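Local coordinates for protein diguanylate cyclase (Vibrio cholerae serotype O1, PDB 6EIB) that catalyses the condensation of two GTP molecules into cyclic di-GMP through its magnesium-dependent GGDEF (here GGEEF) domain, and takes part in biofilm formation, at residues K42-Q47 against E115-C120; L57-K62 against A106-F111; Q100-F105 against N153-Y158. All coordinates share one frame; numbering follows the deposited sequence.

Contact 1: residues K42-Q47 against E115-C120; sequences KLINDQ and EHIYLC. With EDO (1,2-ethanediol), chain K.
Beside the apolar meeting of I44 with I117, the shortest polar bond belongs to a bound 1,2-ethanediol, probably left from the crystallisation liquor, whose O2 donates to the carbonyl O of H116 over 2.8 Å. The same diol lies against the carboxylate of E115, with its C1 3.7 Å from E115 OE2, and L43 CD2 comes within 4.1 Å of its C2, so the small molecule sits between helix 41-48 and the 115-117 backbone beside the direct protein contact. That direct contact is carried by two isoleucines reaching toward each other tip to tip: I44 CD1 stands 3.9 Å from I117 CD1. In I44, CG1 lies beside the backbone N and anti to the carbonyl carbon (chi1 -70°), which carries CD1 off the helix and against the I117 branch. The methyl also meets I117 CG1 at 4.0 Å.

Helix 41-48 directly follows strand 31-38, and E115-C120 leads into strand 119-125, its antiparallel neighbour in the mixed central sheet of the GGDEF domain. Backbone hydrogen bonds join Y118 to D39 and C120 to D37. I117 also packs on I38; by similarity, D37 and I38 bind magnesium, which places this apolar patch against one residue of the probable metal site.

Toward solvent the contact changes character. E115 has CG opposite the backbone N (chi1 -179°), which puts CG 4.2 Å from I44 CD1; the bend at chi2 (83°) then turns the carboxylate toward Q47. There the oxygens E115 OE2 and Q47 OE1 approach to 4.3 Å, a proximity rather than a bond. Inward, I117 is enclosed by V56, F105 and F110, whereas the H116 side chain turns away from helix 41-48 and gives its ND1 to the carbonyl O of A106.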
loop_
_atom_site.group_PDB
_atom_site.type_symbol
_atom_site.label_atom_id
_atom_site.label_comp_id
_atom_site.label_asym_id
_atom_site.label_seq_id
_atom_site.Cartn_x
_atom_site.Cartn_y
_atom_site.Cartn_z
ATOM N N LYS A 42 16.308 -3.049 -1.174
ATOM C CA LYS A 42 17.689 -2.949 -0.726
ATOM C C LYS A 42 18.651 -3.187 -1.888
ATOM O O LYS A 42 19.608 -2.440 -2.049
ATOM C CB LYS A 42 17.972 -3.938 0.396
ATOM C CG LYS A 42 17.157 -3.659 1.629
ATOM C CD LYS A 42 17.519 -4.624 2.748
ATOM C CE LYS A 42 16.510 -4.500 3.863
ATOM N NZ LYS A 42 15.243 -5.172 3.418
ATOM N N LEU A 43 18.391 -4.194 -2.716
ATOM C CA LEU A 43 19.254 -4.428 -3.895
ATOM C C LEU A 43 19.241 -3.218 -4.817
ATOM O O LEU A 43 20.283 -2.825 -5.354
ATOM C CB LEU A 43 18.826 -5.675 -4.674
ATOM C CG LEU A 43 19.522 -5.783 -6.056
ATOM C CD1 LEU A 43 21.048 -5.998 -5.981
ATOM C CD2 LEU A 43 18.865 -6.796 -7.019
ATOM N N ILE A 44 18.079 -2.592 -4.984
ATOM C CA ILE A 44 18.013 -1.394 -5.833
ATOM C C ILE A 44 18.908 -0.265 -5.297
ATOM O O ILE A 44 19.629 0.381 -6.068
ATOM C CB ILE A 44 16.576 -0.888 -5.982
ATOM C CG1 ILE A 44 15.759 -1.873 -6.829
ATOM C CG2 ILE A 44 16.565 0.490 -6.644
ATOM C CD1 ILE A 44 16.273 -2.042 -8.293
ATOM N N ASN A 45 18.882 -0.028 -3.988
ATOM C CA ASN A 45 19.731 1.016 -3.417
ATOM C C ASN A 45 21.211 0.641 -3.463
ATOM O O ASN A 45 22.050 1.487 -3.775
ATOM C CB ASN A 45 19.297 1.338 -1.975
ATOM C CG ASN A 45 18.009 2.163 -1.933
ATOM O OD1 ASN A 45 18.038 3.397 -1.953
ATOM N ND2 ASN A 45 16.873 1.476 -1.908
ATOM N N ASP A 46 21.525 -0.629 -3.221
ATOM C CA ASP A 46 22.916 -1.107 -3.282
ATOM C C ASP A 46 23.510 -0.915 -4.660
ATOM O O ASP A 46 24.658 -0.513 -4.786
ATOM C CB ASP A 46 22.992 -2.587 -2.910
ATOM C CG ASP A 46 22.733 -2.833 -1.446
ATOM O OD1 ASP A 46 22.747 -1.857 -0.655
ATOM O OD2 ASP A 46 22.412 -3.998 -1.116
ATOM N N GLN A 47 22.707 -1.149 -5.692
ATOM C CA GLN A 47 23.210 -1.123 -7.067
ATOM C C GLN A 47 23.099 0.248 -7.737
ATOM O O GLN A 47 23.960 0.616 -8.538
ATOM C CB GLN A 47 22.450 -2.136 -7.935
ATOM C CG GLN A 47 22.918 -2.155 -9.402
ATOM C CD GLN A 47 22.060 -3.034 -10.310
ATOM O OE1 GLN A 47 21.059 -3.615 -9.872
ATOM N NE2 GLN A 47 22.458 -3.142 -11.577
ATOM N N GLU A 115 15.410 -0.992 -15.872
ATOM C CA GLU A 115 15.289 -1.976 -14.808
ATOM C C GLU A 115 13.830 -2.140 -14.417
ATOM O O GLU A 115 13.096 -1.144 -14.318
ATOM C CB GLU A 115 16.112 -1.526 -13.609
ATOM C CG GLU A 115 16.098 -2.473 -12.425
ATOM C CD GLU A 115 17.110 -3.599 -12.571
ATOM O OE1 GLU A 115 17.801 -3.653 -13.615
ATOM O OE2 GLU A 115 17.230 -4.405 -11.614
ATOM N N HIS A 116 13.383 -3.382 -14.211
ATOM C CA HIS A 116 12.012 -3.565 -13.746
ATOM C C HIS A 116 11.996 -3.892 -12.256
ATOM O O HIS A 116 12.839 -4.644 -11.750
ATOM C CB HIS A 116 11.277 -4.636 -14.561
ATOM C CG HIS A 116 10.898 -4.167 -15.935
ATOM N ND1 HIS A 116 9.707 -3.522 -16.201
ATOM C CD2 HIS A 116 11.568 -4.221 -17.105
ATOM C CE1 HIS A 116 9.656 -3.209 -17.483
ATOM N NE2 HIS A 116 10.771 -3.619 -18.061
ATOM N N ILE A 117 11.105 -3.216 -11.545
ATOM C CA ILE A 117 10.981 -3.361 -10.100
ATOM C C ILE A 117 9.552 -3.801 -9.782
ATOM O O ILE A 117 8.609 -3.387 -10.468
ATOM C CB ILE A 117 11.332 -2.035 -9.379
ATOM C CG1 ILE A 117 12.654 -1.494 -9.905
ATOM C CG2 ILE A 117 11.424 -2.203 -7.845
ATOM C CD1 ILE A 117 13.041 -0.139 -9.304
ATOM N N TYR A 118 9.388 -4.595 -8.726
ATOM C CA TYR A 118 8.109 -5.227 -8.418
ATOM C C TYR A 118 7.706 -4.944 -6.959
ATOM O O TYR A 118 8.538 -4.544 -6.137
ATOM C CB TYR A 118 8.199 -6.759 -8.677
ATOM C CG TYR A 118 8.674 -7.112 -10.075
ATOM C CD1 TYR A 118 7.759 -7.241 -11.115
ATOM C CD2 TYR A 118 10.032 -7.271 -10.372
ATOM C CE1 TYR A 118 8.177 -7.541 -12.413
ATOM C CE2 TYR A 118 10.460 -7.553 -11.710
ATOM C CZ TYR A 118 9.516 -7.689 -12.695
ATOM O OH TYR A 118 9.863 -7.972 -14.006
ATOM N N LEU A 119 6.440 -5.175 -6.635
ATOM C CA LEU A 119 5.976 -4.974 -5.271
ATOM C C LEU A 119 5.015 -6.091 -4.923
ATOM O O LEU A 119 4.562 -6.800 -5.818
ATOM C CB LEU A 119 5.318 -3.574 -5.128
ATOM C CG LEU A 119 4.058 -3.213 -5.929
ATOM C CD1 LEU A 119 2.782 -3.752 -5.269
ATOM C CD2 LEU A 119 3.974 -1.694 -6.092
ATOM N N CYS A 120 4.721 -6.280 -3.636
ATOM C CA CYS A 120 3.649 -7.191 -3.234
ATOM C C CYS A 120 2.669 -6.356 -2.451
ATOM O O CYS A 120 3.047 -5.309 -1.948
ATOM C CB CYS A 120 4.144 -8.345 -2.358
ATOM S SG CYS A 120 5.134 -9.548 -3.311
HETATM C C1 EDO K . 15.709 -7.317 -9.823
HETATM O O1 EDO K . 14.608 -8.218 -10.038
HETATM C C2 EDO K . 15.255 -6.173 -8.919
HETATM O O2 EDO K . 14.066 -5.537 -9.432
#

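Contact 2: residues L57-K62 against A106-F111; sequences LCFLAK and AEHPFF. With SO4 (sulfate ion), chain F.
F59, on helix 50-67, faces H108, just past the end of helix 91-107, across a CA-CA gap of 9.3 Å that two aromatic side chains fill. They come from opposite directions and meet face to face, with ring centroids 3.8 Å apart and planes inclined by 20°. The overlap is close: F59 CZ lies 3.3 Å from H108 CG, and F59 CE1 is 3.4 Å from H108 ND1. F59 carries CG anti to the backbone N (chi1 175°), which extends the phenyl away from its helix and over the imidazole.

F110 completes an aromatic cluster. Its edge is directed at the face of F59 in an offset edge-to-face pair, with planes at 85° and CZ of F110 3.7 Å from CD2 of F59. It approaches from the same side of the F59 ring as H108, and the imidazole in turn sets CD2 over the face of F110, so each ring touches the other two.

At its edge, on the ND1 side, the imidazole meets a sulfate, probably from the crystallisation liquor. H108 ND1 donates to sulfate O3 over 3.1 Å and more weakly to O1; R104 NH2 binds the same ion. An anion held here would probably favour a protonated H108.

On the side of helix 91-107, F59 also touches F105, and L60 packs on both F105 and I101. F110 reaches V56 of helix 50-67 and I117 in the approach to strand 119-125. C58 and A61, on another side of helix 50-67, are covered by L4 of helix 4-7. The cluster thus joins the middle of helix 50-67 to the C-terminal end of helix 91-107 and the loop after it.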
loop_
_atom_site.group_PDB
_atom_site.type_symbol
_atom_site.label_atom_id
_atom_site.label_comp_id
_atom_site.label_asym_id
_atom_site.label_seq_id
_atom_site.Cartn_x
_atom_site.Cartn_y
_atom_site.Cartn_z
ATOM N N LEU A 57 10.590 5.305 -5.007
ATOM C CA LEU A 57 9.594 5.615 -3.982
ATOM C C LEU A 57 8.679 6.740 -4.492
ATOM O O LEU A 57 7.460 6.676 -4.368
ATOM C CB LEU A 57 10.271 6.053 -2.689
ATOM C CG LEU A 57 11.176 5.048 -1.967
ATOM C CD1 LEU A 57 11.942 5.712 -0.850
ATOM C CD2 LEU A 57 10.367 3.908 -1.450
ATOM N N CYS A 58 9.283 7.744 -5.108
ATOM C CA CYS A 58 8.519 8.870 -5.613
ATOM C C CYS A 58 7.553 8.492 -6.721
ATOM O O CYS A 58 6.391 8.914 -6.689
ATOM C CB CYS A 58 9.460 9.959 -6.112
ATOM S SG CYS A 58 10.158 10.895 -4.758
ATOM N N PHE A 59 8.024 7.692 -7.672
ATOM C CA PHE A 59 7.181 7.163 -8.738
ATOM C C PHE A 59 6.023 6.343 -8.170
ATOM O O PHE A 59 4.900 6.422 -8.675
ATOM C CB PHE A 59 7.994 6.307 -9.707
ATOM C CG PHE A 59 7.148 5.648 -10.760
ATOM C CD1 PHE A 59 6.806 6.334 -11.919
ATOM C CD2 PHE A 59 6.646 4.366 -10.568
ATOM C CE1 PHE A 59 5.995 5.737 -12.882
ATOM C CE2 PHE A 59 5.832 3.769 -11.528
ATOM C CZ PHE A 59 5.504 4.459 -12.671
ATOM N N LEU A 60 6.293 5.545 -7.138
ATOM C CA LEU A 60 5.243 4.705 -6.545
ATOM C C LEU A 60 4.161 5.576 -5.917
ATOM O O LEU A 60 2.948 5.302 -6.059
ATOM C CB LEU A 60 5.812 3.755 -5.490
ATOM C CG LEU A 60 4.774 2.838 -4.840
ATOM C CD1 LEU A 60 4.023 2.020 -5.869
ATOM C CD2 LEU A 60 5.415 1.895 -3.764
ATOM N N ALA A 61 4.594 6.627 -5.228
ATOM C CA ALA A 61 3.653 7.578 -4.651
ATOM C C ALA A 61 2.836 8.255 -5.753
ATOM O O ALA A 61 1.610 8.386 -5.624
ATOM C CB ALA A 61 4.381 8.624 -3.824
ATOM N N LYS A 62 3.502 8.687 -6.822
ATOM C CA LYS A 62 2.789 9.294 -7.958
ATOM C C LYS A 62 1.776 8.301 -8.518
ATOM O O LYS A 62 0.634 8.642 -8.825
ATOM C CB LYS A 62 3.753 9.733 -9.057
ATOM C CG LYS A 62 4.604 10.947 -8.720
ATOM C CD LYS A 62 5.413 11.460 -9.936
ATOM C CE LYS A 62 6.550 10.531 -10.388
ATOM N NZ LYS A 62 7.718 10.528 -9.440
ATOM N N ALA A 106 5.198 -2.842 -12.089
ATOM C CA ALA A 106 5.992 -3.889 -12.727
ATOM C C ALA A 106 6.270 -3.532 -14.185
ATOM O O ALA A 106 7.266 -3.961 -14.780
ATOM C CB ALA A 106 5.269 -5.236 -12.656
ATOM N N GLU A 107 5.349 -2.790 -14.770
ATOM C CA GLU A 107 5.436 -2.421 -16.187
ATOM C C GLU A 107 6.291 -1.176 -16.439
ATOM O O GLU A 107 6.624 -0.881 -17.585
ATOM C CB GLU A 107 4.041 -2.210 -16.765
ATOM C CG GLU A 107 3.245 -3.473 -17.019
ATOM C CD GLU A 107 1.750 -3.191 -17.147
ATOM O OE1 GLU A 107 1.310 -2.034 -16.887
ATOM O OE2 GLU A 107 1.006 -4.126 -17.523
ATOM N N HIS A 108 6.583 -0.396 -15.401
ATOM C CA HIS A 108 7.344 0.833 -15.613
ATOM C C HIS A 108 8.848 0.549 -15.659
ATOM O O HIS A 108 9.404 -0.039 -14.744
ATOM C CB HIS A 108 7.019 1.869 -14.547
ATOM C CG HIS A 108 7.738 3.163 -14.736
ATOM N ND1 HIS A 108 7.302 4.135 -15.613
ATOM C CD2 HIS A 108 8.837 3.674 -14.125
ATOM C CE1 HIS A 108 8.125 5.168 -15.566
ATOM N NE2 HIS A 108 9.070 4.910 -14.674
ATOM N N PRO A 109 9.509 0.938 -16.754
ATOM C CA PRO A 109 10.961 0.753 -16.849
ATOM C C PRO A 109 11.688 1.840 -16.059
ATOM O O PRO A 109 11.246 3.011 -16.109
ATOM C CB PRO A 109 11.240 0.912 -18.346
ATOM C CG PRO A 109 10.157 1.855 -18.807
ATOM C CD PRO A 109 8.942 1.535 -17.984
ATOM N N PHE A 110 12.736 1.471 -15.320
ATOM C CA PHE A 110 13.423 2.424 -14.462
ATOM C C PHE A 110 14.844 2.650 -14.919
ATOM O O PHE A 110 15.548 1.680 -15.174
ATOM C CB PHE A 110 13.469 1.922 -13.007
ATOM C CG PHE A 110 12.175 2.076 -12.250
ATOM C CD1 PHE A 110 11.853 3.287 -11.662
ATOM C CD2 PHE A 110 11.290 1.013 -12.123
ATOM C CE1 PHE A 110 10.687 3.449 -10.974
ATOM C CE2 PHE A 110 10.098 1.183 -11.436
ATOM C CZ PHE A 110 9.806 2.396 -10.853
ATOM N N PHE A 111 15.293 3.907 -14.955
ATOM C CA PHE A 111 16.706 4.208 -15.142
ATOM C C PHE A 111 17.200 3.867 -16.556
ATOM O O PHE A 111 16.506 3.197 -17.318
ATOM C CB PHE A 111 17.576 3.458 -14.124
ATOM C CG PHE A 111 17.010 3.434 -12.722
ATOM C CD1 PHE A 111 16.425 4.565 -12.162
ATOM C CD2 PHE A 111 17.060 2.260 -11.968
ATOM C CE1 PHE A 111 15.902 4.532 -10.851
ATOM C CE2 PHE A 111 16.539 2.223 -10.672
ATOM C CZ PHE A 111 15.957 3.362 -10.128
HETATM S S SO4 F . 3.973 4.935 -16.844
HETATM O O1 SO4 F . 5.104 5.856 -16.791
HETATM O O2 SO4 F . 3.371 4.929 -18.172
HETATM O O3 SO4 F . 4.380 3.553 -16.610
HETATM O O4 SO4 F . 3.010 5.400 -15.842
#

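Contact 3: residues Q100-F105 against N153-Y158; sequences QIRQRF and NRCCIY. With ACT (acetate ion), chain P; SO4 (sulfate ion), chain G; EDO (1,2-ethanediol), chain I; SO4 (sulfate ion), chain F.
Strand 154-157 forms one border of the central sheet of the GGDEF domain, and R102 of helix 91-107 leans over its first residues. R102 NH1 donates to N153 OD1 over 2.8 Å, almost straight at 161°. The acceptor lies in the guanidinium plane, but the donor stands above the amide plane of N153 rather than on a lone pair, and the two flat groups are turned by 58°. A bend at chi3 (55°) brings the guanidinium round to the asparagine, and the arginine crosses the N153 side chain at about a right angle, with its CD 3.7 Å from R154 N. C155 SG comes 3.6 Å from R102 CD in one of its two conformers, a less certain contact.

N153 OD1 is gripped a second time by a water that donates to it over 2.6 Å and to the R102 carbonyl O over 2.8 Å, so one water joins the asparagine oxygen to the helix carbonyl. The N153 ND2 group donates to another water. The remaining guanidinium nitrogens are held as well: NE forms a salt bridge with E99, one helical turn earlier, and NH2 donates to an acetate (OXT at 2.8 Å) to which Q103 NE2 also donates. R154 turns away and returns its NH1 to the carbonyl O of N153.

N153 N bonds D39 OD2, tying the residue before the strand to the one just after strand 31-38. Beside it, strand 154-157 pairs in parallel with 119-125 through R154, C156 and Y158; C156 and Y158 rest on helix 133-148, whereas C155 and I157 face helix 91-107.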
loop_
_atom_site.group_PDB
_atom_site.type_symbol
_atom_site.label_atom_id
_atom_site.label_comp_id
_atom_site.label_asym_id
_atom_site.label_seq_id
_atom_site.Cartn_x
_atom_site.Cartn_y
_atom_site.Cartn_z
ATOM N N GLN A 100 -3.836 -3.241 -9.840
ATOM C CA GLN A 100 -3.479 -2.261 -10.867
ATOM C C GLN A 100 -2.168 -1.556 -10.495
ATOM O O GLN A 100 -1.320 -1.315 -11.351
ATOM C CB GLN A 100 -4.602 -1.235 -11.054
ATOM C CG GLN A 100 -5.860 -1.794 -11.700
ATOM C CD GLN A 100 -6.901 -0.723 -11.952
ATOM O OE1 GLN A 100 -7.020 0.227 -11.182
ATOM N NE2 GLN A 100 -7.654 -0.865 -13.040
ATOM N N ILE A 101 -2.022 -1.184 -9.225
ATOM C CA ILE A 101 -0.777 -0.580 -8.787
ATOM C C ILE A 101 0.398 -1.568 -8.982
ATOM O O ILE A 101 1.459 -1.166 -9.466
ATOM C CB ILE A 101 -0.858 -0.155 -7.299
ATOM C CG1 ILE A 101 -1.862 0.980 -7.124
ATOM C CG2 ILE A 101 0.534 0.262 -6.716
ATOM C CD1 ILE A 101 -2.373 1.074 -5.710
ATOM N N ARG A 102 0.205 -2.836 -8.587
ATOM C CA ARG A 102 1.242 -3.873 -8.722
ATOM C C ARG A 102 1.677 -3.982 -10.180
ATOM O O ARG A 102 2.877 -4.024 -10.490
ATOM C CB ARG A 102 0.731 -5.235 -8.223
ATOM C CG ARG A 102 1.766 -6.354 -8.335
ATOM C CD ARG A 102 1.189 -7.759 -8.146
ATOM N NE ARG A 102 0.078 -8.068 -9.037
ATOM C CZ ARG A 102 0.198 -8.288 -10.343
ATOM N NH1 ARG A 102 1.384 -8.209 -10.942
ATOM N NH2 ARG A 102 -0.877 -8.568 -11.053
ATOM N N GLN A 103 0.680 -4.051 -11.062
ATOM C CA GLN A 103 0.932 -4.235 -12.495
ATOM C C GLN A 103 1.606 -3.059 -13.143
ATOM O O GLN A 103 2.536 -3.237 -13.924
ATOM C CB GLN A 103 -0.353 -4.520 -13.227
ATOM C CG GLN A 103 -0.826 -5.949 -13.120
ATOM C CD GLN A 103 -2.291 -6.081 -13.500
ATOM O OE1 GLN A 103 -3.050 -5.102 -13.444
ATOM N NE2 GLN A 103 -2.679 -7.269 -13.977
ATOM N N ARG A 104 1.121 -1.853 -12.865
ATOM C CA ARG A 104 1.732 -0.684 -13.492
ATOM C C ARG A 104 3.130 -0.404 -12.959
ATOM O O ARG A 104 3.995 0.114 -13.683
ATOM C CB ARG A 104 0.821 0.545 -13.351
ATOM C CG ARG A 104 -0.356 0.462 -14.312
ATOM C CD ARG A 104 -1.019 1.809 -14.517
ATOM N NE ARG A 104 -0.061 2.838 -14.927
ATOM C CZ ARG A 104 -0.315 4.136 -14.796
ATOM N NH1 ARG A 104 -1.474 4.519 -14.283
ATOM N NH2 ARG A 104 0.589 5.041 -15.138
ATOM N N PHE A 105 3.380 -0.770 -11.702
ATOM C CA PHE A 105 4.708 -0.631 -11.183
ATOM C C PHE A 105 5.650 -1.602 -11.905
ATOM O O PHE A 105 6.763 -1.232 -12.299
ATOM C CB PHE A 105 4.682 -0.876 -9.664
ATOM C CG PHE A 105 5.964 -0.544 -8.965
ATOM C CD1 PHE A 105 6.339 0.778 -8.761
ATOM C CD2 PHE A 105 6.762 -1.555 -8.452
ATOM C CE1 PHE A 105 7.512 1.085 -8.071
ATOM C CE2 PHE A 105 7.945 -1.258 -7.761
ATOM C CZ PHE A 105 8.318 0.051 -7.575
ATOM N N ASN A 153 6.166 -9.712 -6.764
ATOM C CA ASN A 153 5.082 -9.396 -7.709
ATOM C C ASN A 153 3.805 -10.226 -7.460
ATOM O O ASN A 153 3.359 -10.968 -8.352
ATOM C CB ASN A 153 5.562 -9.580 -9.150
ATOM C CG ASN A 153 4.615 -8.938 -10.152
ATOM O OD1 ASN A 153 3.958 -7.923 -9.830
ATOM N ND2 ASN A 153 4.593 -9.464 -11.391
ATOM N N ARG A 154 3.242 -10.104 -6.235
ATOM C CA ARG A 154 2.062 -10.869 -5.789
ATOM C C ARG A 154 1.118 -10.020 -4.922
ATOM O O ARG A 154 1.558 -9.190 -4.144
ATOM C CB ARG A 154 2.469 -12.101 -4.972
ATOM C CG ARG A 154 3.334 -13.156 -5.740
ATOM C CD ARG A 154 2.498 -13.854 -6.814
ATOM N NE ARG A 154 3.153 -15.031 -7.382
ATOM C CZ ARG A 154 3.988 -14.986 -8.417
ATOM N NH1 ARG A 154 4.271 -13.821 -8.996
ATOM N NH2 ARG A 154 4.533 -16.102 -8.876
ATOM N N CYS A 155 -0.175 -10.294 -5.038
ATOM C CA CYS A 155 -1.190 -9.608 -4.253
ATOM C C CYS A 155 -2.094 -10.611 -3.570
ATOM O O CYS A 155 -2.453 -11.629 -4.161
ATOM C CB CYS A 155 -2.030 -8.682 -5.129
ATOM S SG CYS A 155 -1.225 -7.146 -5.489
ATOM N N CYS A 156 -2.465 -10.328 -2.320
ATOM C CA CYS A 156 -3.359 -11.217 -1.582
ATOM C C CYS A 156 -4.402 -10.438 -0.789
ATOM O O CYS A 156 -4.112 -9.403 -0.203
ATOM C CB CYS A 156 -2.577 -12.120 -0.619
ATOM S SG CYS A 156 -1.920 -13.616 -1.380
ATOM N N ILE A 157 -5.622 -10.952 -0.760
ATOM C CA ILE A 157 -6.625 -10.387 0.138
ATOM C C ILE A 157 -6.669 -11.243 1.413
ATOM O O ILE A 157 -6.558 -12.469 1.350
ATOM C CB ILE A 157 -7.986 -10.327 -0.530
ATOM C CG1 ILE A 157 -8.999 -9.585 0.335
ATOM C CG2 ILE A 157 -8.488 -11.702 -0.825
ATOM C CD1 ILE A 157 -10.241 -9.285 -0.470
ATOM N N TYR A 158 -6.761 -10.621 2.577
ATOM C CA TYR A 158 -6.846 -11.441 3.794
ATOM C C TYR A 158 -8.143 -12.217 3.904
ATOM O O TYR A 158 -9.220 -11.649 3.771
ATOM C CB TYR A 158 -6.680 -10.585 5.044
ATOM C CG TYR A 158 -6.797 -11.390 6.318
ATOM C CD1 TYR A 158 -8.049 -11.605 6.914
ATOM C CD2 TYR A 158 -5.684 -11.938 6.921
ATOM C CE1 TYR A 158 -8.181 -12.340 8.069
ATOM C CE2 TYR A 158 -5.803 -12.678 8.090
ATOM C CZ TYR A 158 -7.056 -12.874 8.654
ATOM O OH TYR A 158 -7.194 -13.604 9.815
HETATM C C ACT P . 0.287 -9.589 -14.535
HETATM O O ACT P . 0.850 -10.662 -14.843
HETATM O OXT ACT P . -0.592 -9.669 -13.651
HETATM C CH3 ACT P . 0.632 -8.286 -15.196
HETATM S S SO4 G . -5.619 -15.384 12.373
HETATM O O1 SO4 G . -4.992 -14.329 11.592
HETATM O O2 SO4 G . -5.789 -16.557 11.523
HETATM O O3 SO4 G . -4.752 -15.747 13.494
HETATM O O4 SO4 G . -6.913 -14.908 12.851
HETATM C C1 EDO I . 6.791 -11.931 -12.237
HETATM O O1 EDO I . 6.624 -10.536 -11.994
HETATM C C2 EDO I . 8.282 -12.181 -12.268
HETATM O O2 EDO I . 8.797 -12.008 -10.941
HETATM S S SO4 F . 3.973 4.935 -16.844
HETATM O O1 SO4 F . 5.104 5.856 -16.791
HETATM O O2 SO4 F . 3.371 4.929 -18.172
HETATM O O3 SO4 F . 4.380 3.553 -16.610
HETATM O O4 SO4 F . 3.010 5.400 -15.842
HETATM O O HOH W 1 4.817 -5.572 -9.264
HETATM O O HOH W 2 3.340 -8.728 -13.760
#

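In the fold
From the N terminus, helix 41-48 supplies the first half of contact 1 and helix 50-67 that of contact 2. The chain then makes strands 73-76 and 81-87 and enters helix 91-107, where 100-105 begins contact 3. A106-F111 closes contact 2, and E115-C120 soon afterwards closes contact 1, so contact 2 is nested inside contact 1. Contact 3 closes last, after strand 119-125 and helix 133-148, and crosses both others. Contacts 2 and 3 share helix 91-107 and one sulfate; contacts 1 and 3 reach neighbouring strands. F105 lies at the junction, touching F59 and F110 of contact 2 and L119 of contact 1.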